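Local coordinates for protein LRA-12 (Uncultured bacterium, PDB 5AEB) that is a class B3 di-zinc metallo-beta-lactamase, a carbapenemase that opens the beta-lactam ring of antibiotics by hydrolysis, at residues T83-H89 / A225-S229; A106-D110 / T162-C166. All coordinates share one frame; numbering follows the deposited sequence.

Contact 1. Residues T83-H89 / A225-S229; sequences TQAHYDH and ASHAS. With ZN (zinc ion), chain C; ZN (zinc ion), chain D.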
ATOM      1  N   THR A  83      -1.880  -1.363  -2.423  1.00 18.15           N
ATOM      2  CA  THR A  83      -0.721  -1.106  -3.276  1.00 18.13           C
ATOM      3  C   THR A  83      -0.079  -2.380  -3.867  1.00 18.21           C
ATOM      4  O   THR A  83       0.860  -2.289  -4.689  1.00 18.25           O
ATOM      5  CB  THR A  83       0.329  -0.342  -2.479  1.00 18.26           C
ATOM      6  OG1 THR A  83       0.585  -1.065  -1.261  1.00 18.41           O
ATOM      7  CG2 THR A  83      -0.223   1.077  -2.133  1.00 18.25           C
ATOM      8  N   GLN A  84      -0.587  -3.557  -3.487  1.00 18.29           N
ATOM      9  CA  GLN A  84       0.248  -4.735  -3.542  1.00 18.52           C
ATOM     10  C   GLN A  84      -0.539  -5.965  -3.111  1.00 18.67           C
ATOM     11  O   GLN A  84      -0.939  -6.032  -1.945  1.00 18.75           O
ATOM     12  CB  GLN A  84       1.328  -4.533  -2.425  1.00 18.71           C
ATOM     13  CG  GLN A  84       2.684  -4.903  -2.806  1.00 18.93           C
ATOM     14  CD  GLN A  84       3.554  -5.108  -1.609  1.00 19.22           C
ATOM     15  OE1 GLN A  84       3.697  -6.264  -1.136  1.00 19.52           O
ATOM     16  NE2 GLN A  84       4.190  -3.995  -1.111  1.00 19.20           N
ATOM     17  N   ALA A  85      -0.632  -6.996  -3.953  1.00 18.78           N
ATOM     18  CA  ALA A  85      -1.368  -8.190  -3.514  1.00 19.01           C
ATOM     19  C   ALA A  85      -0.498  -9.239  -2.802  1.00 19.61           C
ATOM     20  O   ALA A  85      -0.228 -10.321  -3.338  1.00 20.25           O
ATOM     21  CB  ALA A  85      -2.141  -8.814  -4.672  1.00 18.99           C
ATOM     22  N   HIS A  86      -0.026  -8.895  -1.607  1.00 20.00           N
ATOM     23  CA  HIS A  86       0.698  -9.821  -0.759  1.00 20.34           C
ATOM     24  C   HIS A  86      -0.013  -9.879   0.545  1.00 20.16           C
ATOM     25  O   HIS A  86      -0.628  -8.906   0.947  1.00 19.82           O
ATOM     26  CB  HIS A  86       2.136  -9.369  -0.500  1.00 20.52           C
ATOM     27  CG  HIS A  86       3.113  -9.736  -1.591  1.00 20.99           C
ATOM     28  ND1 HIS A  86       4.298  -9.097  -1.747  1.00 20.88           N
ATOM     29  CD2 HIS A  86       3.049 -10.701  -2.596  1.00 21.15           C
ATOM     30  CE1 HIS A  86       4.941  -9.626  -2.813  1.00 21.16           C
ATOM     31  NE2 HIS A  86       4.183 -10.622  -3.312  1.00 21.36           N
ATOM     32  N   TYR A  87       0.144 -11.006   1.239  1.00 20.77           N
ATOM     33  CA  TYR A  87      -0.590 -11.278   2.478  1.00 21.22           C
ATOM     34  C   TYR A  87      -0.332 -10.269   3.586  1.00 20.90           C
ATOM     35  O   TYR A  87      -1.195 -10.089   4.442  1.00 20.82           O
ATOM     36  CB  TYR A  87      -0.309 -12.699   2.998  1.00 22.25           C
ATOM     37  CG  TYR A  87       1.057 -12.879   3.627  1.00 23.06           C
ATOM     38  CD1 TYR A  87       2.180 -13.160   2.842  1.00 23.47           C
ATOM     39  CD2 TYR A  87       1.238 -12.735   5.007  1.00 23.69           C
ATOM     40  CE1 TYR A  87       3.441 -13.316   3.412  1.00 24.34           C
ATOM     41  CE2 TYR A  87       2.491 -12.892   5.591  1.00 24.30           C
ATOM     42  CZ  TYR A  87       3.589 -13.185   4.801  1.00 24.72           C
ATOM     43  OH  TYR A  87       4.848 -13.333   5.395  1.00 25.90           O
ATOM     44  N   ASP A  88       0.842  -9.638   3.579  1.00 20.67           N
ATOM     45  CA  ASP A  88       1.169  -8.599   4.569  1.00 20.66           C
ATOM     46  C   ASP A  88       0.411  -7.259   4.330  1.00 20.10           C
ATOM     47  O   ASP A  88       0.400  -6.398   5.199  1.00 20.08           O
ATOM     48  CB  ASP A  88       2.720  -8.385   4.761  1.00 20.88           C
ATOM     49  CG  ASP A  88       3.465  -8.048   3.468  1.00 20.86           C
ATOM     50  OD1 ASP A  88       3.120  -8.653   2.392  1.00 20.89           O
ATOM     51  OD2 ASP A  88       4.402  -7.177   3.513  1.00 20.52           O
ATOM     52  N   HIS A  89      -0.254  -7.127   3.178  1.00 19.78           N
ATOM     53  CA  HIS A  89      -1.072  -5.943   2.881  1.00 19.41           C
ATOM     54  C   HIS A  89      -2.500  -6.226   2.529  1.00 19.54           C
ATOM     55  O   HIS A  89      -3.279  -5.278   2.330  1.00 19.30           O
ATOM     56  CB  HIS A  89      -0.411  -5.111   1.794  1.00 19.13           C
ATOM     57  CG  HIS A  89       1.072  -4.937   2.014  1.00 19.28           C
ATOM     58  ND1 HIS A  89       1.562  -4.035   2.861  1.00 19.33           N
ATOM     59  CD2 HIS A  89       2.162  -5.642   1.503  1.00 19.47           C
ATOM     60  CE1 HIS A  89       2.913  -4.126   2.875  1.00 19.52           C
ATOM     61  NE2 HIS A  89       3.274  -5.123   2.051  1.00 19.63           N
ATOM     62  N   ALA A 225       4.850   4.850   2.216  1.00 18.62           N
ATOM     63  CA  ALA A 225       5.086   3.565   1.560  1.00 18.51           C
ATOM     64  C   ALA A 225       4.273   2.441   2.198  1.00 18.59           C
ATOM     65  O   ALA A 225       3.529   2.678   3.150  1.00 18.76           O
ATOM     66  CB  ALA A 225       6.587   3.248   1.518  1.00 18.64           C
ATOM     67  N   SER A 226       4.384   1.235   1.651  1.00 18.56           N
ATOM     68  CA  SER A 226       3.636   0.095   2.145  1.00 18.69           C
ATOM     69  C   SER A 226       4.141  -0.416   3.514  1.00 19.07           C
ATOM     70  O   SER A 226       3.380  -0.990   4.276  1.00 19.28           O
ATOM     71  CB  SER A 226       3.662  -1.022   1.109  1.00 18.64           C
ATOM     72  OG  SER A 226       2.796  -0.668   0.005  1.00 18.40           O
ATOM     73  N   HIS A 227       5.415  -0.195   3.808  1.00 19.23           N
ATOM     74  CA  HIS A 227       5.985  -0.527   5.129  1.00 19.70           C
ATOM     75  C   HIS A 227       6.486   0.734   5.784  1.00 19.83           C
ATOM     76  O   HIS A 227       7.128   1.550   5.120  1.00 19.62           O
ATOM     77  CB  HIS A 227       7.129  -1.548   4.998  1.00 19.97           C
ATOM     78  CG  HIS A 227       6.661  -2.945   4.650  1.00 20.06           C
ATOM     79  ND1 HIS A 227       6.544  -3.928   5.573  1.00 20.52           N
ATOM     80  CD2 HIS A 227       6.300  -3.507   3.432  1.00 19.82           C
ATOM     81  CE1 HIS A 227       6.055  -5.048   4.967  1.00 20.53           C
ATOM     82  NE2 HIS A 227       5.933  -4.794   3.660  1.00 20.11           N
ATOM     83  N   ALA A 228       6.249   0.891   7.094  1.00 20.26           N
ATOM     84  CA  ALA A 228       6.683   2.094   7.792  1.00 20.50           C
ATOM     85  C   ALA A 228       8.192   2.286   7.624  1.00 20.59           C
ATOM     86  O   ALA A 228       8.658   3.398   7.368  1.00 20.48           O
ATOM     87  CB  ALA A 228       6.292   2.064   9.256  1.00 21.13           C
ATOM     88  N   SER A 229       8.944   1.194   7.713  1.00 20.83           N
ATOM     89  CA  SER A 229      10.381   1.286   7.660  1.00 21.06           C
ATOM     90  C   SER A 229      10.835   1.857   6.317  1.00 20.60           C
ATOM     91  O   SER A 229      11.841   2.546   6.279  1.00 20.74           O
ATOM     92  CB  SER A 229      11.048  -0.064   7.953  1.00 21.51           C
ATOM     93  OG  SER A 229      10.647  -1.033   6.994  1.00 21.25           O
TER
HETATM   94 ZN    ZN C1307       5.045  -5.883   2.194  0.70  2.00          ZN
HETATM   95 ZN    ZN D1308       5.035  -7.476  -1.031  0.70  4.35          ZN
HETATM   96  O   HOH W   1       6.328  -5.318   0.931  1.00  4.14           O
HETATM   97  O   HOH W   2       5.106  -7.242   0.829  1.00  2.00           O

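Contact 2. Residues A106-D110 / T162-C166; sequences ADEGD and TKGSC. With CO (cobalt (II) ion), chain G.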
ATOM      1  N   ALA A 106      -8.906  -2.578  -7.542  1.00 18.95           N
ATOM      2  CA  ALA A 106      -7.569  -3.150  -7.623  1.00 18.74           C
ATOM      3  C   ALA A 106      -6.935  -3.028  -9.001  1.00 18.89           C
ATOM      4  O   ALA A 106      -7.619  -3.114 -10.033  1.00 19.08           O
ATOM      5  CB  ALA A 106      -7.588  -4.611  -7.154  1.00 18.90           C
ATOM      6  N   ASP A 107      -5.617  -2.808  -9.004  1.00 18.63           N
ATOM      7  CA  ASP A 107      -4.833  -2.854 -10.228  1.00 18.98           C
ATOM      8  C   ASP A 107      -5.146  -4.203 -10.892  1.00 19.49           C
ATOM      9  O   ASP A 107      -4.988  -5.270 -10.282  1.00 19.02           O
ATOM     10  CB  ASP A 107      -3.355  -2.710  -9.896  1.00 18.93           C
ATOM     11  CG  ASP A 107      -2.467  -2.570 -11.123  1.00 19.68           C
ATOM     12  OD1 ASP A 107      -2.566  -3.424 -12.061  1.00 20.42           O
ATOM     13  OD2 ASP A 107      -1.629  -1.638 -11.131  1.00 19.62           O
ATOM     14  N   GLU A 108      -5.629  -4.140 -12.128  1.00 20.32           N
ATOM     15  CA  GLU A 108      -5.905  -5.340 -12.907  1.00 21.24           C
ATOM     16  C   GLU A 108      -4.798  -6.407 -12.820  1.00 21.36           C
ATOM     17  O   GLU A 108      -5.102  -7.583 -12.759  1.00 21.58           O
ATOM     18  CB  GLU A 108      -6.128  -4.988 -14.365  1.00 22.36           C
ATOM     19  CG  GLU A 108      -7.013  -5.988 -15.103  1.00 23.79           C
ATOM     20  CD  GLU A 108      -7.490  -5.432 -16.441  1.00 25.08           C
ATOM     21  OE1 GLU A 108      -6.719  -4.756 -17.150  1.00 26.48           O
ATOM     22  OE2 GLU A 108      -8.631  -5.650 -16.817  1.00 25.66           O
ATOM     23  N   GLY A 109      -3.522  -6.002 -12.832  1.00 21.42           N
ATOM     24  CA  GLY A 109      -2.414  -6.976 -12.763  1.00 21.63           C
ATOM     25  C   GLY A 109      -2.472  -7.927 -11.563  1.00 21.59           C
ATOM     26  O   GLY A 109      -1.874  -8.973 -11.585  1.00 22.27           O
ATOM     27  N   ASP A 110      -3.173  -7.555 -10.491  1.00 21.05           N
ATOM     28  CA  ASP A 110      -3.200  -8.374  -9.293  1.00 20.79           C
ATOM     29  C   ASP A 110      -4.565  -9.029  -9.066  1.00 20.86           C
ATOM     30  O   ASP A 110      -4.751  -9.742  -8.071  1.00 20.71           O
ATOM     31  CB  ASP A 110      -2.821  -7.542  -8.071  1.00 20.30           C
ATOM     32  CG  ASP A 110      -1.311  -7.543  -7.777  1.00 20.59           C
ATOM     33  OD1 ASP A 110      -0.539  -8.342  -8.375  1.00 21.61           O
ATOM     34  OD2 ASP A 110      -0.902  -6.729  -6.920  1.00 20.20           O
ATOM     35  N   THR A 162       4.758  -6.908  -7.415  1.00 20.21           N
ATOM     36  CA  THR A 162       3.725  -7.830  -7.842  1.00 20.68           C
ATOM     37  C   THR A 162       3.400  -7.465  -9.287  1.00 20.74           C
ATOM     38  O   THR A 162       3.831  -6.412  -9.792  1.00 20.38           O
ATOM     39  CB  THR A 162       2.455  -7.864  -6.925  1.00 20.76           C
ATOM     40  OG1 THR A 162       1.764  -6.602  -6.958  1.00 20.26           O
ATOM     41  CG2 THR A 162       2.812  -8.194  -5.525  1.00 20.91           C
ATOM     42  N   LYS A 163       2.675  -8.339  -9.975  1.00 21.38           N
ATOM     43  CA  LYS A 163       2.298  -8.038 -11.359  1.00 21.70           C
ATOM     44  C   LYS A 163       1.385  -6.784 -11.424  1.00 21.34           C
ATOM     45  O   LYS A 163       1.329  -6.131 -12.454  1.00 21.68           O
ATOM     46  CB  LYS A 163       1.613  -9.235 -12.009  1.00 22.98           C
ATOM     47  CG  LYS A 163       2.459 -10.497 -12.008  1.00 24.17           C
ATOM     48  CD  LYS A 163       1.785 -11.600 -12.818  1.00 25.78           C
ATOM     49  CE  LYS A 163       2.504 -12.933 -12.601  1.00 26.91           C
ATOM     50  NZ  LYS A 163       2.571 -13.699 -13.880  1.00 28.47           N
ATOM     51  N   GLY A 164       0.658  -6.491 -10.340  1.00 21.01           N
ATOM     52  CA  GLY A 164      -0.219  -5.328 -10.300  1.00 20.73           C
ATOM     53  C   GLY A 164       0.106  -4.342  -9.185  1.00 19.99           C
ATOM     54  O   GLY A 164      -0.756  -3.574  -8.771  1.00 19.82           O
ATOM     55  N   SER A 165       1.320  -4.353  -8.659  1.00 19.67           N
ATOM     56  CA  SER A 165       1.600  -3.396  -7.593  1.00 19.16           C
ATOM     57  C   SER A 165       1.503  -1.962  -8.148  1.00 18.89           C
ATOM     58  O   SER A 165       1.720  -1.710  -9.358  1.00 19.08           O
ATOM     59  CB  SER A 165       2.908  -3.685  -6.834  1.00 19.08           C
ATOM     60  OG  SER A 165       3.958  -4.105  -7.683  1.00 19.24           O
ATOM     61  N   CYS A 166       1.152  -1.030  -7.265  1.00 18.60           N
ATOM     62  CA  CYS A 166       0.738   0.298  -7.715  1.00 18.50           C
ATOM     63  C   CYS A 166       0.887   1.327  -6.611  1.00 18.21           C
ATOM     64  O   CYS A 166       0.985   0.994  -5.432  1.00 18.16           O
ATOM     65  CB  CYS A 166      -0.733   0.256  -8.191  1.00 18.80           C
ATOM     66  SG  CYS A 166      -1.857  -0.266  -6.869  1.00 18.87           S
TER
HETATM   67 CO    CO G1311      -8.923  -4.009 -17.778  0.70  6.37          CO
HETATM   68  O   HOH W   3      -2.221  -4.446  -6.378  1.00 18.92           O
HETATM   69  O   HOH W   4       1.156 -10.607  -8.640  1.00 27.50           O

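Contact 1. Residues T83-H89 / A225-S229
H89 turns the edge of its ring toward H227, and the two imidazoles, with planes 89° apart, meet around one zinc ion. H89 NE2 binds this zinc at 1.9 Å and H227 NE2 binds it at 2.0 Å, which brings the two nitrogens close without any hydrogen bond between them. D88 supplies the third protein ligand through OD2 alone, and this oxygen lies near the edge of the H227 ring; its carboxylate plane is inclined by 36° to that ring. The D88 side chain reaches the metal with CG placed between the backbone N and the carbonyl carbon (chi1 56°). Its other oxygen, OD1, takes a weak hydrogen bond from the water that bridges the two metals, 1.9 Å from each zinc. A second water is the fifth ligand of the zinc held by D88, H89 and H227, and accepts a hydrogen bond from Q84 NE2 at 3.2 Å.

The other zinc is held by Q84 OE1 at 1.8 Å, by H86 ND1, by the bridging water and by H161. The amide of Q84 is thus used at both ends, oxygen on one metal and nitrogen on the water of the other. S226 packs its CB against H89 CE1 and Q84 NE2, while its hydroxyl OG shares a hydrogen bond with T83 OG1 at 2.6 Å, tying the loop after strand 222-225 directly to the start of the metal-binding segment. Behind H227, its ND1 is hydrogen-bonded to D37 OD2, a second-shell carboxylate that helps to fix the ring's rotation and probably makes NE2 a stronger donor to the metal. Q84, H86, D88 and H89 form the Q-x-H-x-D-H version of the metallo-beta-lactamase zinc motif, which H161 and H227 complete as the di-zinc site of a class B3 enzyme.

Contact 2. Residues A106-D110 / T162-C166
D110 OD2 is gripped by T162 OG1 at 2.7 Å, by a water at the same distance and, from outside the two segments, by the backbone N of A85. This buried carboxylate joins the turn after strand 103-107 to the type I beta turn T162-S165, beside the zinc site of the metallo-beta-lactamase fold. The T162 hydroxyl comes in on the syn lone pair of OD2, and the two side chains cross at about a right angle. With OG1 lying between the backbone N and the carbonyl carbon (chi1 65°), T162 directs its hydroxyl to D110. The second oxygen, D110 OD1, accepts a weak bond from G164 N, bent to 139°, and a further bond from a water that is also held by K163 N. So many donors probably keep D110 ionised and restrict its rotation.

The backbones come closest at G109 and G164, with CA atoms 3.7 Å apart. Neither residue carries a side chain, and the two main chains pass in direct contact, G109 C against G164 N. K163 lays its CB against G109 O, while its NZ leads away to S200 O. On the strand side, D107 has CG anti to the backbone N (chi1 -173°) and sets its CB against G164 O at 3.0 Å, while OD2 approaches C166 CB. OD1 of D107 turns back into an Asx turn, taking the hydrogen bond of G109 N at 2.9 Å through its anti lone pair. The G164 carbonyl is held by the first water, which donates one hydrogen bond to G164 O at 2.9 Å and another to D110 OD2.

In the fold
From the N terminus, the chain leaves strand 77-81 and enters 83-89, the first half of contact 1. It then runs through helix 93-100 and strand 103-107 to 106-110, where contact 2 opens. Contact 2 closes at 162-166, and contact 1 closes last at 225-229. The smaller loop therefore lies wholly within the larger one. Contact 1 joins the loop after strand 77-81, with the start of helix 87-90, to the loop after strand 222-225; contact 2 joins the end of strand 103-107 and the turn after it to the loop before strand 166-173. Their centres are about 12 Å apart, and they touch through T83 O with C166 N and through H86 NE2 packing on T162 CG2.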